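Local coordinates for thiol transferase (Phanerochaete chrysosporium, PDB 4F0B), which binds glutathione, held here as its oxidized disulfide, and as a Ure2p-type glutathione transferase probably catalyses thiol-transfer reactions, at residues V9-A14 with P72-E77; M43-A48 with N55-D60; V161-L166 with F200-A205; G168-L173 with V207-K212. All blocks are in the same frame, centred on the assembly; numbering follows the deposited sequence. Where two conformers were deposited one is given.

Contact 1 (V9-A14 with P72-E77)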
# COMPACT_ATOMS: atom_id res chain seq x y z
N VAL A 9 15.71 -17.00 7.29
CA VAL A 9 14.42 -16.37 7.09
C VAL A 9 13.36 -17.41 7.39
O VAL A 9 13.49 -18.57 6.97
CB VAL A 9 14.27 -15.85 5.63
CG1 VAL A 9 12.87 -15.37 5.39
CG2 VAL A 9 15.25 -14.69 5.39
N VAL A 10 12.35 -17.04 8.16
CA VAL A 10 11.15 -17.87 8.32
C VAL A 10 9.99 -17.13 7.64
O VAL A 10 9.78 -15.95 7.88
CB VAL A 10 10.80 -18.09 9.80
CG1 VAL A 10 9.59 -19.01 9.94
CG2 VAL A 10 12.02 -18.67 10.57
N HIS A 11 9.28 -17.82 6.74
CA HIS A 11 8.17 -17.23 6.00
C HIS A 11 6.86 -17.82 6.48
O HIS A 11 6.64 -19.03 6.29
CB HIS A 11 8.33 -17.56 4.51
CG HIS A 11 7.32 -16.89 3.62
ND1 HIS A 11 6.89 -17.47 2.45
CD2 HIS A 11 6.64 -15.71 3.73
CE1 HIS A 11 6.02 -16.66 1.85
NE2 HIS A 11 5.84 -15.60 2.61
N TYR A 12 6.01 -16.99 7.10
CA TYR A 12 4.70 -17.39 7.57
C TYR A 12 3.71 -17.06 6.47
O TYR A 12 3.54 -15.87 6.12
CB TYR A 12 4.35 -16.62 8.85
CG TYR A 12 5.29 -16.92 9.99
CD1 TYR A 12 5.02 -17.97 10.88
CD2 TYR A 12 6.46 -16.18 10.19
CE1 TYR A 12 5.88 -18.28 11.93
CE2 TYR A 12 7.35 -16.49 11.23
CZ TYR A 12 7.03 -17.53 12.10
OH TYR A 12 7.85 -17.88 13.13
N THR A 13 3.09 -18.09 5.89
CA THR A 13 2.36 -17.86 4.66
C THR A 13 1.20 -18.82 4.46
O THR A 13 0.93 -19.69 5.30
CB THR A 13 3.35 -17.90 3.48
OG1 THR A 13 2.74 -17.27 2.36
CG2 THR A 13 3.77 -19.32 3.14
N ALA A 14 0.52 -18.65 3.31
CA ALA A 14 -0.55 -19.54 2.86
C ALA A 14 -0.61 -19.38 1.35
O ALA A 14 -0.12 -18.39 0.81
CB ALA A 14 -1.90 -19.15 3.52
N PRO A 72 1.26 -12.61 4.39
CA PRO A 72 2.51 -13.19 4.89
C PRO A 72 3.21 -12.29 5.88
O PRO A 72 2.94 -11.09 6.02
CB PRO A 72 3.36 -13.33 3.61
CG PRO A 72 2.91 -12.11 2.77
CD PRO A 72 1.41 -11.96 3.07
N ALA A 73 4.15 -12.92 6.58
CA ALA A 73 5.11 -12.20 7.39
C ALA A 73 6.39 -12.99 7.36
O ALA A 73 6.39 -14.21 7.11
CB ALA A 73 4.63 -12.02 8.85
N ILE A 74 7.51 -12.33 7.64
CA ILE A 74 8.76 -13.05 7.85
C ILE A 74 9.43 -12.67 9.13
O ILE A 74 9.14 -11.63 9.72
CB ILE A 74 9.78 -12.82 6.73
CG1 ILE A 74 10.19 -11.33 6.64
CG2 ILE A 74 9.26 -13.35 5.39
CD1 ILE A 74 11.45 -11.08 5.78
N THR A 75 10.31 -13.55 9.60
CA THR A 75 11.35 -13.10 10.54
C THR A 75 12.69 -13.33 9.90
O THR A 75 12.89 -14.30 9.18
CB THR A 75 11.27 -13.78 11.90
OG1 THR A 75 11.38 -15.21 11.73
CG2 THR A 75 9.96 -13.42 12.58
N HIS A 76 13.61 -12.42 10.16
CA HIS A 76 14.97 -12.55 9.66
C HIS A 76 15.88 -12.33 10.82
O HIS A 76 15.99 -11.22 11.35
CB HIS A 76 15.25 -11.55 8.56
CG HIS A 76 16.69 -11.51 8.15
ND1 HIS A 76 17.35 -10.32 7.91
CD2 HIS A 76 17.61 -12.50 8.00
CE1 HIS A 76 18.62 -10.58 7.63
NE2 HIS A 76 18.80 -11.89 7.68
N GLU A 77 16.53 -13.43 11.21
CA GLU A 77 17.31 -13.49 12.42
C GLU A 77 16.54 -12.86 13.55
O GLU A 77 17.08 -12.08 14.31
CB GLU A 77 18.69 -12.84 12.21
CG GLU A 77 19.51 -13.63 11.19
CD GLU A 77 20.97 -13.20 11.10
OE1 GLU A 77 21.44 -12.48 12.00
OE2 GLU A 77 21.65 -13.59 10.13
O HOH W 1 10.24 -16.78 13.71
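H11 and P72 lie side by side at the tightly packed side of the contact, P72 just ahead of strand 73-76, with NE2 of H11 3.5 Å from CB of P72 and the proline carbon at the edge of the imidazole. CG2 of I74 packs obliquely against the H11 ring, 3.9 Å from CD2 of H11, and lies 4.1 Å from CG1 of V9. Helices 20-33 and 84-95 close over this side, P22 and A23 on H11, I87 and L91 on I74. The antiparallel backbones are joined at the hydrogen-bonded pairs V10-T75 and Y12-A73 by two bonds each, the shortest from Y12 N to A73 O at 2.8 Å. The other face loosens toward its partly exposed residues V10, Y12 and T75. There CB of V10 still meets OG1 of T75 at 3.5 Å, but a water bridges Y12 OH (2.7 Å) to T75 OG1 (2.8 Å), lying in the plane of the phenol ring. P72 follows a cis peptide bond and touches the bound glutathione disulfide, the cis-proline of the thioredoxin-like domain of glutathione transferases. Backbone bonds thus fix the register, the H11-I74 side packs under helices, and the hydroxyls of Y12 and T75 meet through water.

Contact 2 (M43-A48 with N55-D60). With GDS (oxidized glutathione disulfide), chain C.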
# COMPACT_ATOMS: atom_id res chain seq x y z
N MET A 43 0.18 -21.22 7.52
CA MET A 43 -0.75 -20.69 8.50
C MET A 43 -2.17 -20.83 8.01
O MET A 43 -2.46 -20.53 6.83
CB MET A 43 -0.47 -19.19 8.78
CG MET A 43 0.93 -18.96 9.29
SD MET A 43 1.10 -19.37 11.03
CE MET A 43 0.14 -18.06 11.77
N SER A 44 -3.07 -21.24 8.89
CA SER A 44 -4.49 -21.13 8.58
C SER A 44 -4.94 -19.68 8.57
O SER A 44 -4.63 -18.93 9.50
CB SER A 44 -5.32 -21.90 9.60
OG SER A 44 -6.67 -21.47 9.46
N ILE A 45 -5.65 -19.32 7.51
CA ILE A 45 -6.23 -17.98 7.38
C ILE A 45 -7.73 -18.05 7.55
O ILE A 45 -8.43 -17.09 7.21
CB ILE A 45 -5.89 -17.32 6.02
CG1 ILE A 45 -6.45 -18.17 4.89
CG2 ILE A 45 -4.38 -17.14 5.91
CD1 ILE A 45 -6.44 -17.47 3.52
N ARG A 46 -8.24 -19.17 8.07
CA ARG A 46 -9.70 -19.34 8.19
C ARG A 46 -10.21 -18.94 9.56
O ARG A 46 -9.69 -19.40 10.60
CB ARG A 46 -10.07 -20.81 7.96
CG ARG A 46 -9.50 -21.40 6.71
CD ARG A 46 -10.19 -22.68 6.37
NE ARG A 46 -10.30 -23.58 7.52
CZ ARG A 46 -11.22 -24.53 7.60
NH1 ARG A 46 -11.29 -25.30 8.68
NH2 ARG A 46 -12.12 -24.68 6.62
N ASP A 47 -11.24 -18.10 9.59
CA ASP A 47 -11.89 -17.75 10.85
C ASP A 47 -12.41 -18.99 11.62
O ASP A 47 -12.43 -18.99 12.84
CB ASP A 47 -13.05 -16.76 10.61
CG ASP A 47 -12.58 -15.40 10.13
OD1 ASP A 47 -11.38 -15.08 10.23
OD2 ASP A 47 -13.44 -14.59 9.65
N ALA A 48 -12.83 -20.04 10.91
CA ALA A 48 -13.34 -21.24 11.56
C ALA A 48 -12.27 -21.92 12.41
O ALA A 48 -12.60 -22.70 13.30
CB ALA A 48 -13.85 -22.21 10.53
N ASN A 55 -1.03 -22.83 14.37
CA ASN A 55 -0.61 -22.03 13.21
C ASN A 55 -1.84 -21.41 12.54
O ASN A 55 -2.35 -21.91 11.54
CB ASN A 55 0.20 -22.89 12.23
CG ASN A 55 1.59 -23.25 12.77
OD1 ASN A 55 2.09 -22.62 13.70
ND2 ASN A 55 2.24 -24.24 12.14
N GLN A 56 -2.30 -20.32 13.13
CA GLN A 56 -3.52 -19.64 12.72
C GLN A 56 -3.26 -18.14 12.92
O GLN A 56 -2.68 -17.74 13.93
CB GLN A 56 -4.71 -20.13 13.54
CG GLN A 56 -6.08 -19.94 12.84
CD GLN A 56 -6.56 -18.51 12.83
OE1 GLN A 56 -6.34 -17.75 13.78
NE2 GLN A 56 -7.23 -18.12 11.76
N VAL A 57 -3.70 -17.32 11.97
CA VAL A 57 -3.26 -15.93 11.93
C VAL A 57 -3.69 -15.03 13.07
O VAL A 57 -3.06 -13.99 13.27
CB VAL A 57 -3.62 -15.23 10.60
CG1 VAL A 57 -2.85 -15.89 9.44
CG2 VAL A 57 -5.12 -15.25 10.37
N LYS A 58 -4.72 -15.43 13.84
CA LYS A 58 -5.16 -14.61 14.97
C LYS A 58 -4.57 -15.06 16.30
O LYS A 58 -4.89 -14.50 17.36
CB LYS A 58 -6.69 -14.60 15.06
CG LYS A 58 -7.39 -14.08 13.78
CD LYS A 58 -6.77 -12.76 13.29
CE LYS A 58 -7.52 -12.23 12.05
NZ LYS A 58 -6.85 -11.00 11.51
N SER A 59 -3.70 -16.07 16.26
CA SER A 59 -3.07 -16.59 17.48
C SER A 59 -2.21 -15.49 18.09
O SER A 59 -1.51 -14.76 17.38
CB SER A 59 -2.23 -17.81 17.14
OG SER A 59 -3.05 -18.88 16.75
N ASP A 60 -2.27 -15.36 19.40
CA ASP A 60 -1.49 -14.34 20.07
C ASP A 60 0.02 -14.37 19.73
O ASP A 60 0.63 -13.32 19.53
CB ASP A 60 -1.71 -14.43 21.58
CG ASP A 60 -1.15 -13.25 22.30
OD1 ASP A 60 -1.75 -12.17 22.17
OD2 ASP A 60 -0.12 -13.39 22.99
N1 GDS C . -1.99 -5.80 3.02
CA1 GDS C . -1.62 -7.18 3.45
C1 GDS C . -0.34 -7.59 2.68
OE1 GDS C . -0.13 -7.07 1.56
OE2 GDS C . 0.43 -8.41 3.23
CB1 GDS C . -2.75 -8.15 3.08
CG1 GDS C . -2.48 -9.58 3.59
CD1 GDS C . -3.76 -10.41 3.48
O1 GDS C . -4.82 -10.01 3.01
N2 GDS C . -3.67 -11.66 4.02
CA2 GDS C . -4.79 -12.62 4.00
C2 GDS C . -5.01 -13.15 5.40
O2 GDS C . -4.05 -13.47 6.15
CB2 GDS C . -4.52 -13.82 3.10
SG2 GDS C . -4.11 -13.41 1.40
N3 GDS C . -6.31 -13.28 5.74
CA3 GDS C . -6.65 -13.82 7.06
C3 GDS C . -7.63 -12.98 7.80
OE3 GDS C . -7.93 -13.36 8.94
OE4 GDS C . -8.07 -11.93 7.25
N4 GDS C . -6.44 -9.11 0.80
CA4 GDS C . -6.57 -7.72 0.40
C4 GDS C . -5.21 -7.03 0.06
OE5 GDS C . -4.22 -7.72 -0.27
OE6 GDS C . -5.20 -5.79 0.16
C5 GDS C . -7.41 -9.98 0.49
O5 GDS C . -8.44 -9.64 -0.14
CA5 GDS C . -7.23 -11.41 0.97
N5 GDS C . -8.53 -11.96 1.41
CB5 GDS C . -6.63 -12.18 -0.23
SG5 GDS C . -6.12 -13.83 0.26
CA6 GDS C . -10.59 -11.34 5.04
C6 GDS C . -11.76 -10.54 4.41
OE7 GDS C . -11.49 -9.72 3.51
OE8 GDS C . -12.90 -10.74 4.90
N6 GDS C . -10.82 -11.40 6.48
CB6 GDS C . -10.52 -12.78 4.44
CG6 GDS C . -10.14 -12.89 2.94
CD6 GDS C . -8.74 -12.39 2.69
O6 GDS C . -7.86 -12.32 3.53
O HOH W 2 -8.57 -15.78 10.54
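I45 and V57 lie side by side and point the same way, CG2 of I45 4.0 Å from CG1 of V57, and both line the pocket of the oxidized glutathione. CG2 of I45 approaches the ligand carbonyl O2 at 3.7 Å. On the other segment, CE of K58 comes within 3.3 Å of GDS OE3, a carboxylate oxygen of the ligand. A water donates to that same OE3 and to D47 OD1, and accepts from Q56 NE2 at 3.0 Å. Behind this layer the backbones are pinned by a single bridge: S44 N donates to N55 O (2.8 Å, 165°), and V57 N returns a bond to S44 O. Both segments belong to the link between strand 38-42 and helix 60-63 in the thioredoxin-like domain, which forms one wall of the glutathione site. Q56 begins a type I turn ending at S59. Its chain bends at chi2 (-74°), bringing CD back toward 43-48, and OE1 accepts K58 N at 2.8 Å from above the amide plane. An alanine at Q56 would probably leave K58 N without this acceptor and the water between D47 and the ligand without its Q56 donor. Farther out, S44 OG accepts R46 N in an ST turn and is also bonded to D49. SD of M43 sits 3.8 Å from CB of N55, the two side chains crossing at about a right angle, with W61 packed on both.

Contact 3 (V161-L166 with F200-A205)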
# COMPACT_ATOMS: atom_id res chain seq x y z
N VAL A 161 -4.99 0.36 -16.31
CA VAL A 161 -3.80 1.15 -15.97
C VAL A 161 -2.53 0.29 -16.14
O VAL A 161 -1.53 0.72 -16.77
CB VAL A 161 -3.87 1.67 -14.52
CG1 VAL A 161 -2.54 2.35 -14.11
CG2 VAL A 161 -5.05 2.68 -14.37
N LEU A 162 -2.54 -0.94 -15.62
CA LEU A 162 -1.36 -1.82 -15.73
C LEU A 162 -1.10 -2.18 -17.20
O LEU A 162 0.08 -2.18 -17.65
CB LEU A 162 -1.57 -3.06 -14.88
CG LEU A 162 -0.42 -4.05 -14.89
CD1 LEU A 162 0.83 -3.43 -14.27
CD2 LEU A 162 -0.86 -5.26 -14.07
N ASP A 163 -2.16 -2.51 -17.95
CA ASP A 163 -2.00 -2.90 -19.34
C ASP A 163 -1.36 -1.75 -20.16
O ASP A 163 -0.44 -1.98 -20.97
CB ASP A 163 -3.34 -3.31 -19.95
CG ASP A 163 -3.15 -4.09 -21.23
OD1 ASP A 163 -2.90 -5.33 -21.13
OD2 ASP A 163 -3.24 -3.45 -22.31
N ASP A 164 -1.84 -0.53 -19.96
CA ASP A 164 -1.28 0.62 -20.67
C ASP A 164 0.18 0.86 -20.27
O ASP A 164 1.02 1.18 -21.14
CB ASP A 164 -2.13 1.88 -20.39
CG ASP A 164 -3.45 1.88 -21.12
OD1 ASP A 164 -3.61 1.13 -22.10
OD2 ASP A 164 -4.31 2.71 -20.74
N ARG A 165 0.51 0.67 -19.00
CA ARG A 165 1.90 0.77 -18.56
C ARG A 165 2.76 -0.27 -19.27
O ARG A 165 3.90 0.02 -19.65
CB ARG A 165 2.01 0.58 -17.05
CG ARG A 165 3.45 0.54 -16.50
CD ARG A 165 4.22 1.80 -16.74
NE ARG A 165 5.63 1.61 -16.39
CZ ARG A 165 6.53 2.59 -16.40
NH1 ARG A 165 6.17 3.83 -16.63
NH2 ARG A 165 7.81 2.30 -16.11
N LEU A 166 2.25 -1.47 -19.44
CA LEU A 166 3.04 -2.52 -20.05
C LEU A 166 3.14 -2.40 -21.58
O LEU A 166 3.96 -3.10 -22.18
CB LEU A 166 2.50 -3.90 -19.63
CG LEU A 166 2.82 -4.27 -18.17
CD1 LEU A 166 1.96 -5.48 -17.80
CD2 LEU A 166 4.30 -4.63 -18.02
N PHE A 200 -6.88 -7.52 -21.77
CA PHE A 200 -5.67 -6.87 -21.24
C PHE A 200 -4.47 -7.66 -21.77
O PHE A 200 -3.79 -8.35 -21.02
CB PHE A 200 -5.69 -6.88 -19.69
CG PHE A 200 -6.94 -6.30 -19.12
CD1 PHE A 200 -7.05 -4.94 -18.89
CD2 PHE A 200 -8.02 -7.12 -18.84
CE1 PHE A 200 -8.25 -4.39 -18.37
CE2 PHE A 200 -9.22 -6.58 -18.32
CZ PHE A 200 -9.33 -5.21 -18.08
N PRO A 201 -4.22 -7.60 -23.07
CA PRO A 201 -3.25 -8.52 -23.69
C PRO A 201 -1.81 -8.27 -23.25
O PRO A 201 -0.99 -9.20 -23.27
CB PRO A 201 -3.43 -8.28 -25.20
CG PRO A 201 -3.92 -6.85 -25.27
CD PRO A 201 -4.85 -6.71 -24.07
N ASN A 202 -1.49 -7.06 -22.79
CA ASN A 202 -0.17 -6.83 -22.23
C ASN A 202 -0.01 -7.47 -20.87
O ASN A 202 1.00 -8.13 -20.59
CB ASN A 202 0.16 -5.34 -22.24
CG ASN A 202 0.13 -4.76 -23.67
OD1 ASN A 202 1.09 -4.90 -24.42
ND2 ASN A 202 -0.99 -4.16 -24.04
N VAL A 203 -1.04 -7.34 -20.04
CA VAL A 203 -1.02 -8.03 -18.76
C VAL A 203 -0.96 -9.54 -19.00
O VAL A 203 -0.22 -10.24 -18.33
CB VAL A 203 -2.28 -7.70 -17.94
CG1 VAL A 203 -2.30 -8.55 -16.64
CG2 VAL A 203 -2.32 -6.21 -17.60
N LYS A 204 -1.71 -10.04 -19.98
CA LYS A 204 -1.75 -11.48 -20.21
C LYS A 204 -0.36 -12.03 -20.56
O LYS A 204 0.09 -13.04 -19.98
CB LYS A 204 -2.75 -11.81 -21.32
CG LYS A 204 -3.02 -13.31 -21.47
CD LYS A 204 -3.87 -13.59 -22.71
CE LYS A 204 -4.24 -15.08 -22.80
NZ LYS A 204 -4.96 -15.47 -24.05
N ALA A 205 0.33 -11.36 -21.49
CA ALA A 205 1.66 -11.84 -21.92
C ALA A 205 2.68 -11.72 -20.79
O ALA A 205 3.63 -12.51 -20.70
CB ALA A 205 2.14 -11.07 -23.17
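D163 and N202 face each other where helices 145-166 and 201-211 meet; the axes of the two short segments pass 8.0 Å apart at closest and cross at 76°. CG of D163 is anti to the backbone N (chi1 -163°), and the end of the side chain reaches across to the first turn of the second helix. OD2 accepts from ND2 of N202 at 2.9 Å in a nearly straight bond; the oxygen lies in the amide plane of N202, but the nitrogen comes from above the carboxylate, the two planes being 57° apart. R160 is a long, weak ion-pair partner of the same oxygen. OD1 faces the backbone N-H groups, with V203 N at 2.9 Å and a weaker, bent bond from N202 N, although the exact place of OD1 is doubtful. A carboxylate set against the start of a helix would probably be stabilised by the helix dipole. This is a helix-helix junction of the all-helical C-terminal domain of the glutathione transferase fold. Apolar packing flanks the aspartate. CD2 of L162 meets CG2 of V203 at 3.9 Å, the two chains at about a right angle. L166 lays its CB 3.8 Å from CB of N202 and its CD1 4.0 Å from CA of V203. CB of D163 lies at the edge of the F200 ring, 4.2 Å from CD1. F200, the N-cap residue of helix 201-211, packs its ring back on K156, Y159 and R160.

Contact 4 (G168-L173 with V207-K212)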
# COMPACT_ATOMS: atom_id res chain seq x y z
N GLY A 168 4.58 -1.63 -24.89
CA GLY A 168 5.96 -1.34 -25.30
C GLY A 168 6.97 -1.94 -24.34
O GLY A 168 8.16 -1.69 -24.54
N ARG A 169 6.53 -2.70 -23.34
CA ARG A 169 7.44 -3.21 -22.31
C ARG A 169 7.26 -4.72 -22.13
O ARG A 169 6.23 -5.28 -22.54
CB ARG A 169 7.16 -2.51 -20.95
CG ARG A 169 7.27 -1.00 -21.01
CD ARG A 169 7.22 -0.43 -19.61
NE ARG A 169 7.40 1.00 -19.60
CZ ARG A 169 8.55 1.63 -19.46
NH1 ARG A 169 9.70 0.96 -19.27
NH2 ARG A 169 8.54 2.96 -19.46
N GLU A 170 8.21 -5.36 -21.46
CA GLU A 170 7.98 -6.71 -20.96
C GLU A 170 7.73 -6.72 -19.45
O GLU A 170 7.11 -7.67 -18.95
CB GLU A 170 9.16 -7.64 -21.24
CG GLU A 170 9.29 -7.94 -22.73
CD GLU A 170 10.17 -9.17 -23.00
OE1 GLU A 170 11.07 -9.48 -22.18
OE2 GLU A 170 9.93 -9.84 -24.02
N TYR A 171 8.22 -5.71 -18.70
CA TYR A 171 8.07 -5.66 -17.24
C TYR A 171 7.79 -4.21 -16.85
O TYR A 171 8.10 -3.26 -17.62
CB TYR A 171 9.33 -6.20 -16.51
CG TYR A 171 9.62 -7.62 -16.91
CD1 TYR A 171 8.88 -8.67 -16.38
CD2 TYR A 171 10.59 -7.90 -17.88
CE1 TYR A 171 9.11 -9.98 -16.79
CE2 TYR A 171 10.84 -9.20 -18.29
CZ TYR A 171 10.08 -10.23 -17.75
OH TYR A 171 10.33 -11.52 -18.19
N ILE A 172 7.20 -4.04 -15.66
CA ILE A 172 6.67 -2.73 -15.29
C ILE A 172 7.74 -1.64 -15.31
O ILE A 172 7.51 -0.54 -15.85
CB ILE A 172 6.01 -2.80 -13.91
CG1 ILE A 172 4.82 -3.78 -13.97
CG2 ILE A 172 5.57 -1.41 -13.43
CD1 ILE A 172 4.29 -4.11 -12.57
N LEU A 173 8.91 -1.95 -14.75
CA LEU A 173 10.00 -0.99 -14.69
C LEU A 173 11.17 -1.46 -15.55
O LEU A 173 12.32 -1.28 -15.18
CB LEU A 173 10.44 -0.71 -13.23
CG LEU A 173 9.27 -0.14 -12.41
CD1 LEU A 173 9.76 -0.03 -10.98
CD2 LEU A 173 8.83 1.21 -12.92
N VAL A 207 1.91 -11.96 -17.45
CA VAL A 207 1.63 -13.08 -16.56
C VAL A 207 2.28 -14.35 -17.10
O VAL A 207 2.92 -15.09 -16.36
CB VAL A 207 0.10 -13.30 -16.38
CG1 VAL A 207 -0.18 -14.67 -15.70
CG2 VAL A 207 -0.52 -12.14 -15.57
N GLU A 208 2.13 -14.60 -18.40
CA GLU A 208 2.67 -15.82 -18.99
C GLU A 208 4.20 -15.88 -18.88
O GLU A 208 4.77 -16.96 -18.53
CB GLU A 208 2.20 -15.92 -20.42
CG GLU A 208 0.72 -16.24 -20.49
CD GLU A 208 0.12 -16.18 -21.89
OE1 GLU A 208 0.81 -15.71 -22.83
OE2 GLU A 208 -1.06 -16.59 -22.04
N ARG A 209 4.89 -14.77 -19.14
CA ARG A 209 6.35 -14.83 -19.10
C ARG A 209 6.88 -14.99 -17.69
O ARG A 209 7.99 -15.55 -17.49
CB ARG A 209 7.03 -13.68 -19.87
CG ARG A 209 6.96 -12.30 -19.23
CD ARG A 209 7.74 -11.22 -20.06
NE ARG A 209 7.16 -11.09 -21.40
CZ ARG A 209 6.20 -10.23 -21.72
NH1 ARG A 209 5.70 -10.25 -22.96
NH2 ARG A 209 5.73 -9.33 -20.87
N ILE A 210 6.14 -14.52 -16.69
CA ILE A 210 6.55 -14.66 -15.30
C ILE A 210 6.22 -16.07 -14.81
O ILE A 210 7.03 -16.72 -14.12
CB ILE A 210 5.92 -13.58 -14.42
CG1 ILE A 210 6.49 -12.20 -14.81
CG2 ILE A 210 6.21 -13.85 -12.93
CD1 ILE A 210 5.74 -11.02 -14.25
N GLU A 211 5.03 -16.56 -15.17
CA GLU A 211 4.61 -17.90 -14.73
C GLU A 211 5.62 -18.99 -15.14
O GLU A 211 5.81 -19.96 -14.41
CB GLU A 211 3.18 -18.21 -15.26
CG GLU A 211 2.53 -19.51 -14.77
CD GLU A 211 1.86 -19.43 -13.40
OE1 GLU A 211 1.35 -18.35 -13.01
OE2 GLU A 211 1.77 -20.48 -12.73
N LYS A 212 6.26 -18.82 -16.31
CA LYS A 212 7.19 -19.81 -16.85
C LYS A 212 8.51 -19.88 -16.06
O LYS A 212 9.27 -20.82 -16.25
CB LYS A 212 7.48 -19.51 -18.33
CG LYS A 212 6.35 -19.82 -19.28
CD LYS A 212 6.76 -19.41 -20.68
CE LYS A 212 5.59 -19.46 -21.65
NZ LYS A 212 6.03 -18.98 -22.99
O HOH W 3 5.31 -7.72 -24.57
O HOH W 4 10.49 -13.96 -17.10
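R209 reaches from helix 201-211 to E170 and Y171, and its contacts sort into hydrogen bonds, charge and packing. Among the hydrogen bonds, NH2 of R209 donates to the backbone O of E170 at 2.9 Å; the bond is bent (130°) but falls on a lone pair in the carbonyl plane. One water joins Y171 OH (2.7 Å) to R209 O, and another weakly links R209 NH1 to R169 O. Charge enters through the E170 carboxylate, stacked on the guanidinium with the planes 14° apart. OE2 of E170 is 4.0 Å from NE of R209, beyond a salt bridge, and no N-H points at it, so the attraction is probably only electrostatic. In the packing, CB of E170 lies over one guanidinium face near its rim. CG of R209 takes the crowded position between backbone N and carbonyl carbon (chi1 72°). Beyond it the chain continues extended to CD, which rests 3.2 Å from OH and 3.4 Å from CZ of Y171. At the edge of the same ring, CG1 of I210 meets CE1 of Y171 at 4.0 Å. An alanine at R209 would probably leave E170 O without this donor and open a gap beside the Y171 hydroxyl. This is surface packing within the C-terminal helical domain of the glutathione transferase fold, between the loop that leads to helix 178-187 and helix 201-211.

In the fold
From the N terminus, strand 9-13 opens a long excursion through helix 20-33 and strand 38-42 that contact 1 closes at 72-77. Within it contact 2 closes a much shorter loop, and the two touch where T13 O meets M43 N, so the sheet and a wall of the glutathione site form one unit of the N-terminal domain. Contacts 3 and 4 come after contact 1 has closed, in the helical domain on the other side of the chain's centre. Between themselves they cross, their segments running 161-166, 168-173, 200-205, 207-212. Centred about 9 Å apart, they fasten the end of helix 145-166 and the loop that follows it to helix 201-211, with R165 NH2 reaching I172 O between them.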